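Local coordinates for protein sulfate adenylyltransferase (PDB 4DNX) that catalyses the adenylation of sulfate by ATP, releasing diphosphate and forming adenosine 5'-phosphosulfate in sulfur metabolism, at residues 178-192 / 255-267. Residues are numbered along the deposited sequence; the frame is centred on the assembly and turned at random.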
ATOM      1  N   ARG A 178       2.141   4.529   2.732  1.00 11.03           N
ATOM      2  CA  ARG A 178       0.705   4.534   3.124  1.00 11.35           C
ATOM      3  C   ARG A 178       0.172   5.947   3.121  1.00 10.97           C
ATOM      4  O   ARG A 178       0.876   6.880   3.469  1.00 13.19           O
ATOM      5  CB  ARG A 178       0.536   4.043   4.578  1.00 14.40           C
ATOM      6  CG  ARG A 178       0.798   2.613   4.693  1.00 20.60           C
ATOM      7  CD  ARG A 178      -0.385   1.764   4.224  1.00 27.58           C
ATOM      8  NE  ARG A 178      -0.087   0.402   4.618  1.00 27.21           N
ATOM      9  CZ  ARG A 178       0.791  -0.395   4.008  1.00 38.69           C
ATOM     10  NH1 ARG A 178       1.444  -0.002   2.906  1.00 34.29           N
ATOM     11  NH2 ARG A 178       1.005  -1.614   4.496  1.00 41.19           N
ATOM     12  N   THR A 179      -1.089   6.074   2.740  1.00 10.44           N
ATOM     13  CA  THR A 179      -1.790   7.335   2.890  1.00 10.61           C
ATOM     14  C   THR A 179      -2.241   7.496   4.328  1.00  9.98           C
ATOM     15  O   THR A 179      -2.347   6.501   5.075  1.00 10.53           O
ATOM     16  CB  THR A 179      -3.046   7.393   1.981  1.00 10.24           C
ATOM     17  OG1 THR A 179      -3.958   6.332   2.339  1.00 10.41           O
ATOM     18  CG2 THR A 179      -2.619   7.260   0.500  1.00 11.78           C
ATOM     19  N   ALA A 180      -2.540   8.738   4.721  1.00  9.91           N
ATOM     20  CA  ALA A 180      -3.150   8.973   6.061  1.00  9.58           C
ATOM     21  C   ALA A 180      -4.512   8.261   6.118  1.00 10.97           C
ATOM     22  O   ALA A 180      -4.920   7.779   7.183  1.00 11.19           O
ATOM     23  CB  ALA A 180      -3.381  10.468   6.283  1.00  9.87           C
ATOM     24  N   VAL A 181      -5.218   8.217   4.985  1.00  9.79           N
ATOM     25  CA  VAL A 181      -6.515   7.566   4.884  1.00 11.58           C
ATOM     26  C   VAL A 181      -6.385   6.071   5.287  1.00 11.12           C
ATOM     27  O   VAL A 181      -7.172   5.565   6.120  1.00 11.82           O
ATOM     28  CB  VAL A 181      -7.102   7.711   3.447  1.00 12.50           C
ATOM     29  CG1 VAL A 181      -8.335   6.814   3.263  1.00 13.45           C
ATOM     30  CG2 VAL A 181      -7.393   9.221   3.130  1.00 13.64           C
ATOM     31  N   GLU A 182      -5.381   5.399   4.737  1.00 10.83           N
ATOM     32  CA  GLU A 182      -5.260   3.943   4.985  1.00 12.08           C
ATOM     33  C   GLU A 182      -4.717   3.672   6.394  1.00 12.07           C
ATOM     34  O   GLU A 182      -5.141   2.671   7.015  1.00 13.71           O
ATOM     35  CB  GLU A 182      -4.359   3.301   3.935  1.00 15.53           C
ATOM     36  CG  GLU A 182      -4.228   1.737   4.037  1.00 17.20           C
ATOM     37  CD  GLU A 182      -5.569   0.943   4.050  1.00 21.01           C
ATOM     38  OE1 GLU A 182      -6.641   1.455   3.635  1.00 21.53           O
ATOM     39  OE2 GLU A 182      -5.528  -0.256   4.446  1.00 24.11           O
ATOM     40  N   ILE A 183      -3.827   4.531   6.886  1.00 10.57           N
ATOM     41  CA  ILE A 183      -3.337   4.352   8.295  1.00 10.92           C
ATOM     42  C   ILE A 183      -4.530   4.486   9.256  1.00 11.15           C
ATOM     43  O   ILE A 183      -4.709   3.629  10.173  1.00 12.10           O
ATOM     44  CB  ILE A 183      -2.241   5.343   8.600  1.00 10.54           C
ATOM     45  CG1 ILE A 183      -0.986   4.937   7.824  1.00  9.98           C
ATOM     46  CG2 ILE A 183      -1.948   5.385  10.066  1.00 10.02           C
ATOM     47  CD1 ILE A 183       0.208   5.945   7.924  1.00 10.11           C
ATOM     48  N   ARG A 184      -5.389   5.517   9.048  1.00 10.84           N
ATOM     49  CA  ARG A 184      -6.612   5.674   9.879  1.00 13.27           C
ATOM     50  C   ARG A 184      -7.528   4.424   9.814  1.00 15.74           C
ATOM     51  O   ARG A 184      -8.022   3.958  10.857  1.00 16.54           O
ATOM     52  CB  ARG A 184      -7.356   6.999   9.452  1.00 14.55           C
ATOM     53  CG  ARG A 184      -8.562   7.500  10.256  1.00 19.87           C
ATOM     54  CD  ARG A 184      -8.834   8.969   9.782  1.00 18.34           C
ATOM     55  NE  ARG A 184      -8.069   9.993  10.548  1.00 16.43           N
ATOM     56  CZ  ARG A 184      -8.502  10.510  11.700  1.00 16.65           C
ATOM     57  NH1 ARG A 184      -9.660  10.081  12.261  1.00 18.47           N
ATOM     58  NH2 ARG A 184      -7.773  11.401  12.357  1.00 16.99           N
ATOM     59  N   HIS A 185      -7.730   3.853   8.620  1.00 15.55           N
ATOM     60  CA  HIS A 185      -8.569   2.644   8.473  1.00 17.03           C
ATOM     61  C   HIS A 185      -7.987   1.484   9.265  1.00 16.29           C
ATOM     62  O   HIS A 185      -8.735   0.804   9.981  1.00 17.07           O
ATOM     63  CB  HIS A 185      -8.633   2.233   6.999  1.00 20.22           C
ATOM     64  CG  HIS A 185      -9.517   3.105   6.165  1.00 22.26           C
ATOM     65  ND1 HIS A 185      -9.280   3.334   4.819  1.00 27.70           N
ATOM     66  CD2 HIS A 185     -10.605   3.838   6.481  1.00 27.07           C
ATOM     67  CE1 HIS A 185     -10.208   4.145   4.347  1.00 25.02           C
ATOM     68  NE2 HIS A 185     -11.033   4.451   5.324  1.00 27.05           N
ATOM     69  N   GLU A 186      -6.674   1.271   9.104  1.00 15.77           N
ATOM     70  CA  GLU A 186      -5.978   0.173   9.789  0.70 16.99           C
ATOM     71  C   GLU A 186      -5.960   0.316  11.316  1.00 16.61           C
ATOM     72  O   GLU A 186      -6.161  -0.681  12.019  1.00 16.50           O
ATOM     73  CB  GLU A 186      -4.567  -0.005   9.251  0.70 18.39           C
ATOM     74  CG  GLU A 186      -3.744  -1.061   9.982  0.70 23.83           C
ATOM     75  CD  GLU A 186      -2.612  -1.638   9.141  0.70 27.70           C
ATOM     76  OE1 GLU A 186      -2.032  -2.645   9.602  0.70 22.02           O
ATOM     77  OE2 GLU A 186      -2.307  -1.095   8.028  0.70 27.84           O
ATOM     78  N   ILE A 187      -5.729   1.528  11.831  1.00 15.21           N
ATOM     79  CA  ILE A 187      -5.835   1.761  13.304  1.00 15.13           C
ATOM     80  C   ILE A 187      -7.230   1.359  13.768  1.00 18.64           C
ATOM     81  O   ILE A 187      -7.418   0.689  14.812  1.00 18.61           O
ATOM     82  CB  ILE A 187      -5.551   3.237  13.669  1.00 14.49           C
ATOM     83  CG1 ILE A 187      -4.047   3.511  13.517  1.00 12.29           C
ATOM     84  CG2 ILE A 187      -6.047   3.544  15.097  1.00 16.24           C
ATOM     85  CD1 ILE A 187      -3.658   5.007  13.561  1.00 11.62           C
ATOM     86  N   GLN A 188      -8.220   1.727  12.963  1.00 20.08           N
ATOM     87  CA  GLN A 188      -9.608   1.539  13.336  1.00 24.94           C
ATOM     88  C   GLN A 188      -9.902   0.090  13.494  1.00 25.36           C
ATOM     89  O   GLN A 188     -10.477  -0.363  14.518  1.00 27.52           O
ATOM     90  CB  GLN A 188     -10.502   2.085  12.233  1.00 28.53           C
ATOM     91  CG  GLN A 188     -10.968   3.423  12.532  1.00 35.68           C
ATOM     92  CD  GLN A 188     -12.354   3.402  13.091  1.00 40.62           C
ATOM     93  OE1 GLN A 188     -12.727   2.478  13.828  1.00 40.68           O
ATOM     94  NE2 GLN A 188     -13.140   4.417  12.742  1.00 38.76           N
ATOM     95  N   GLU A 189      -9.498  -0.670  12.502  1.00 24.39           N
ATOM     96  CA  GLU A 189      -9.904  -2.034  12.503  0.70 26.07           C
ATOM     97  C   GLU A 189      -9.129  -2.853  13.529  1.00 25.73           C
ATOM     98  O   GLU A 189      -9.720  -3.746  14.159  1.00 26.46           O
ATOM     99  CB  GLU A 189      -9.831  -2.635  11.103  0.70 25.58           C
ATOM    100  CG  GLU A 189     -10.713  -3.882  10.969  0.70 22.63           C
ATOM    101  CD  GLU A 189     -10.103  -5.044  11.725  0.70 20.11           C
ATOM    102  OE1 GLU A 189      -8.838  -5.053  11.749  0.70 21.22           O
ATOM    103  OE2 GLU A 189     -10.818  -5.890  12.324  0.70 18.02           O
ATOM    104  N   ARG A 190      -7.852  -2.503  13.741  1.00 19.42           N
ATOM    105  CA  ARG A 190      -6.998  -3.243  14.692  1.00 19.05           C
ATOM    106  C   ARG A 190      -7.487  -3.020  16.129  1.00 17.98           C
ATOM    107  O   ARG A 190      -7.049  -3.697  17.082  1.00 17.49           O
ATOM    108  CB  ARG A 190      -5.543  -2.802  14.527  1.00 19.03           C
ATOM    109  CG  ARG A 190      -4.797  -3.375  13.301  1.00 23.89           C
ATOM    110  CD  ARG A 190      -3.380  -3.101  13.619  1.00 25.59           C
ATOM    111  NE  ARG A 190      -2.395  -3.260  12.580  1.00 32.35           N
ATOM    112  CZ  ARG A 190      -1.188  -3.711  12.839  1.00 26.22           C
ATOM    113  NH1 ARG A 190      -0.863  -4.123  14.091  1.00 21.75           N
ATOM    114  NH2 ARG A 190      -0.335  -3.844  11.851  1.00 30.76           N
ATOM    115  N   GLY A 191      -8.399  -2.074  16.295  1.00 17.45           N
ATOM    116  CA  GLY A 191      -9.041  -1.800  17.604  1.00 17.30           C
ATOM    117  C   GLY A 191      -8.320  -0.855  18.555  1.00 16.92           C
ATOM    118  O   GLY A 191      -8.699  -0.728  19.735  1.00 17.76           O
ATOM    119  N   TRP A 192      -7.251  -0.216  18.067  1.00 16.64           N
ATOM    120  CA  TRP A 192      -6.434   0.663  18.913  1.00 16.51           C
ATOM    121  C   TRP A 192      -7.179   1.960  19.246  1.00 17.44           C
ATOM    122  O   TRP A 192      -7.728   2.611  18.317  1.00 17.64           O
ATOM    123  CB  TRP A 192      -5.134   1.019  18.191  1.00 15.44           C
ATOM    124  CG  TRP A 192      -4.210  -0.144  17.957  1.00 14.61           C
ATOM    125  CD1 TRP A 192      -4.341  -1.453  18.406  1.00 15.03           C
ATOM    126  CD2 TRP A 192      -2.988  -0.082  17.237  1.00 14.15           C
ATOM    127  NE1 TRP A 192      -3.261  -2.203  17.967  1.00 13.91           N
ATOM    128  CE2 TRP A 192      -2.404  -1.382  17.275  1.00 13.72           C
ATOM    129  CE3 TRP A 192      -2.317   0.956  16.543  1.00 13.24           C
ATOM    130  CZ2 TRP A 192      -1.169  -1.674  16.644  1.00 12.99           C
ATOM    131  CZ3 TRP A 192      -1.069   0.654  15.915  1.00 12.73           C
ATOM    132  CH2 TRP A 192      -0.524  -0.632  15.978  1.00 13.02           C
ATOM    133  N   PHE A 255       8.092  -7.056  20.290  1.00 16.27           N
ATOM    134  CA  PHE A 255       6.859  -6.404  20.729  1.00 15.89           C
ATOM    135  C   PHE A 255       5.735  -7.427  20.891  1.00 15.72           C
ATOM    136  O   PHE A 255       5.765  -8.456  20.227  1.00 16.05           O
ATOM    137  CB  PHE A 255       6.430  -5.363  19.698  1.00 15.17           C
ATOM    138  CG  PHE A 255       7.197  -4.055  19.792  1.00 15.34           C
ATOM    139  CD1 PHE A 255       8.527  -3.954  19.299  1.00 15.43           C
ATOM    140  CD2 PHE A 255       6.583  -2.908  20.323  1.00 14.29           C
ATOM    141  CE1 PHE A 255       9.221  -2.716  19.372  1.00 16.30           C
ATOM    142  CE2 PHE A 255       7.268  -1.653  20.381  1.00 16.23           C
ATOM    143  CZ  PHE A 255       8.594  -1.569  19.903  1.00 15.30           C
ATOM    144  N   PRO A 256       4.741  -7.148  21.733  1.00 15.56           N
ATOM    145  CA  PRO A 256       3.597  -8.069  21.835  1.00 17.08           C
ATOM    146  C   PRO A 256       2.754  -8.107  20.547  1.00 15.96           C
ATOM    147  O   PRO A 256       2.871  -7.224  19.705  1.00 15.47           O
ATOM    148  CB  PRO A 256       2.775  -7.502  22.991  1.00 17.63           C
ATOM    149  CG  PRO A 256       3.617  -6.470  23.651  1.00 17.91           C
ATOM    150  CD  PRO A 256       4.607  -5.995  22.641  1.00 16.93           C
ATOM    151  N   PRO A 257       1.892  -9.105  20.405  1.00 16.29           N
ATOM    152  CA  PRO A 257       0.990  -9.170  19.232  1.00 16.64           C
ATOM    153  C   PRO A 257       0.084  -7.947  19.076  1.00 15.93           C
ATOM    154  O   PRO A 257      -0.434  -7.404  20.051  1.00 16.31           O
ATOM    155  CB  PRO A 257       0.110 -10.393  19.527  1.00 17.78           C
ATOM    156  CG  PRO A 257       0.896 -11.187  20.480  1.00 18.71           C
ATOM    157  CD  PRO A 257       1.650 -10.228  21.330  1.00 17.93           C
ATOM    158  N   ASN A 258      -0.097  -7.550  17.826  1.00 15.20           N
ATOM    159  CA  ASN A 258      -0.959  -6.418  17.472  1.00 14.60           C
ATOM    160  C   ASN A 258      -0.606  -5.117  18.218  1.00 13.54           C
ATOM    161  O   ASN A 258      -1.490  -4.451  18.798  1.00 13.67           O
ATOM    162  CB  ASN A 258      -2.444  -6.787  17.683  1.00 14.92           C
ATOM    163  CG  ASN A 258      -3.369  -5.722  17.060  1.00 15.73           C
ATOM    164  OD1 ASN A 258      -3.000  -5.130  16.029  1.00 15.78           O
ATOM    165  ND2 ASN A 258      -4.521  -5.450  17.685  1.00 15.13           N
ATOM    166  N   THR A 259       0.694  -4.768  18.251  1.00 12.95           N
ATOM    167  CA  THR A 259       1.114  -3.503  18.870  1.00 13.27           C
ATOM    168  C   THR A 259       1.919  -2.614  17.947  1.00 12.92           C
ATOM    169  O   THR A 259       2.174  -1.483  18.311  1.00 12.71           O
ATOM    170  CB  THR A 259       1.919  -3.737  20.188  1.00 14.14           C
ATOM    171  OG1 THR A 259       3.096  -4.494  19.880  1.00 15.42           O
ATOM    172  CG2 THR A 259       1.084  -4.473  21.175  1.00 14.95           C
ATOM    173  N   VAL A 260       2.306  -3.098  16.763  1.00 12.32           N
ATOM    174  CA  VAL A 260       3.159  -2.272  15.873  1.00 12.95           C
ATOM    175  C   VAL A 260       2.579  -2.207  14.459  1.00 13.39           C
ATOM    176  O   VAL A 260       2.109  -3.238  13.965  1.00 16.24           O
ATOM    177  CB  VAL A 260       4.594  -2.834  15.782  1.00 12.71           C
ATOM    178  CG1 VAL A 260       5.473  -1.958  14.832  1.00 13.29           C
ATOM    179  CG2 VAL A 260       5.218  -2.942  17.169  1.00 14.08           C
ATOM    180  N   MET A 261       2.581  -1.001  13.851  1.00 12.72           N
ATOM    181  CA  MET A 261       2.305  -0.819  12.443  0.70 13.62           C
ATOM    182  C   MET A 261       3.515  -0.165  11.796  1.00 13.04           C
ATOM    183  O   MET A 261       3.881   0.919  12.198  1.00 16.19           O
ATOM    184  CB  MET A 261       1.120   0.129  12.272  0.70 15.54           C
ATOM    185  CG  MET A 261      -0.201  -0.518  12.301  0.70 20.42           C
ATOM    186  SD  MET A 261      -1.493   0.763  12.264  0.70 22.22           S
ATOM    187  CE  MET A 261      -1.085   1.591  10.728  0.70 18.43           C
ATOM    188  N   VAL A 262       4.117  -0.834  10.811  1.00 12.59           N
ATOM    189  CA  VAL A 262       5.292  -0.297  10.079  1.00 13.69           C
ATOM    190  C   VAL A 262       4.823   0.333   8.760  1.00 13.91           C
ATOM    191  O   VAL A 262       4.177  -0.336   7.910  1.00 15.72           O
ATOM    192  CB  VAL A 262       6.354  -1.380   9.834  1.00 16.66           C
ATOM    193  CG1 VAL A 262       7.569  -0.815   9.076  1.00 16.36           C
ATOM    194  CG2 VAL A 262       6.852  -1.960  11.194  1.00 16.63           C
ATOM    195  N   THR A 263       5.119   1.620   8.609  1.00 12.09           N
ATOM    196  CA  THR A 263       4.492   2.399   7.516  1.00 12.64           C
ATOM    197  C   THR A 263       5.478   3.446   7.092  1.00 13.38           C
ATOM    198  O   THR A 263       6.527   3.639   7.729  1.00 13.88           O
ATOM    199  CB  THR A 263       3.245   3.183   7.994  1.00 13.30           C
ATOM    200  OG1 THR A 263       3.643   4.226   8.891  1.00 14.15           O
ATOM    201  CG2 THR A 263       2.194   2.251   8.659  1.00 15.94           C
ATOM    202  N   GLY A 264       5.113   4.174   6.053  1.00 12.15           N
ATOM    203  CA  GLY A 264       5.985   5.249   5.556  1.00 11.69           C
ATOM    204  C   GLY A 264       5.248   6.320   4.785  1.00 12.35           C
ATOM    205  O   GLY A 264       4.098   6.120   4.319  1.00 13.45           O
ATOM    206  N   TYR A 265       5.914   7.465   4.621  1.00 12.08           N
ATOM    207  CA  TYR A 265       5.305   8.550   3.881  1.00 11.48           C
ATOM    208  C   TYR A 265       6.399   9.270   3.103  1.00 12.44           C
ATOM    209  O   TYR A 265       7.578   9.062   3.344  1.00 12.64           O
ATOM    210  CB  TYR A 265       4.599   9.523   4.846  1.00 12.38           C
ATOM    211  CG  TYR A 265       5.547  10.328   5.710  1.00 12.07           C
ATOM    212  CD1 TYR A 265       6.246   9.736   6.750  1.00 13.63           C
ATOM    213  CD2 TYR A 265       5.822  11.674   5.391  1.00 13.09           C
ATOM    214  CE1 TYR A 265       7.114  10.462   7.507  1.00 16.77           C
ATOM    215  CE2 TYR A 265       6.723  12.420   6.152  1.00 17.03           C
ATOM    216  CZ  TYR A 265       7.371  11.787   7.187  1.00 17.56           C
ATOM    217  OH  TYR A 265       8.228  12.520   7.967  1.00 21.67           O
ATOM    218  N   GLY A 266       5.969  10.120   2.173  1.00 13.36           N
ATOM    219  CA  GLY A 266       6.941  10.858   1.332  1.00 14.95           C
ATOM    220  C   GLY A 266       6.734  12.369   1.389  1.00 15.31           C
ATOM    221  O   GLY A 266       5.652  12.858   1.059  1.00 17.05           O
ATOM    222  N   PHE A 267       7.801  13.089   1.790  1.00 15.27           N
ATOM    223  CA  PHE A 267       7.761  14.549   1.949  1.00 14.33           C
ATOM    224  C   PHE A 267       9.222  15.044   2.180  1.00 16.41           C
ATOM    225  O   PHE A 267       9.945  14.471   3.003  1.00 18.73           O
ATOM    226  CB  PHE A 267       6.933  14.919   3.192  1.00 15.41           C
ATOM    227  CG  PHE A 267       6.829  16.411   3.444  1.00 15.60           C
ATOM    228  CD1 PHE A 267       6.155  17.248   2.535  1.00 17.71           C
ATOM    229  CD2 PHE A 267       7.390  16.965   4.585  1.00 18.70           C
ATOM    230  CE1 PHE A 267       6.053  18.629   2.792  1.00 18.61           C
ATOM    231  CE2 PHE A 267       7.292  18.330   4.846  1.00 20.03           C
ATOM    232  CZ  PHE A 267       6.602  19.167   3.922  1.00 18.67           C
TER
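M261 pushes its thioether beneath helix 180-190, with SD 3.7 Å from CG of E186 and CE against CG2 of I183. The contact belongs to the Rossmann-like domain: the helix, which leads into strand 195-200, runs nearly antiparallel (163°) to strand 260-266, an outermost strand of the five-stranded parallel sheet. A flexible, unbranched methionine suits this site, because the bend at its end (chi3 59°) turns CE along the helix toward I183, while SD rests obliquely against the six-membered ring of W192, a Met-aromatic contact. I183 and T263 meet tip to tip farther along, and T263 directs OG1 to the carbonyl of I226 on the neighbouring strand.

Polar groups close the other end. R190 lays one face of its guanidinium over CG of M261, while its NE meets OE1 of E186 on the anti side of the carboxylate, almost exactly in the guanidinium plane. NH1 of R190 donates to OD1 of N258 at 3.1 Å, adding a weak bond to the carbonyl of V260. The guanidinium also pairs with E189 of the second subunit, so an alanine at R190 would probably leave E186 and that E189 without their cationic mate and OD1 of N258 without a donor. N258 answers with its amide: ND2 donates to the carbonyl O of R190, in the carbonyl plane and on a lone pair. G191 adopts positive phi in the Schellman motif that ends the helix, where a side chain would jam against that same carbonyl. Tryptophan suits the next position, being broad enough to reach M261 yet carrying one donor: NE1 of W192 bonds to O of N258 at 3.0 Å, from above the carbonyl plane.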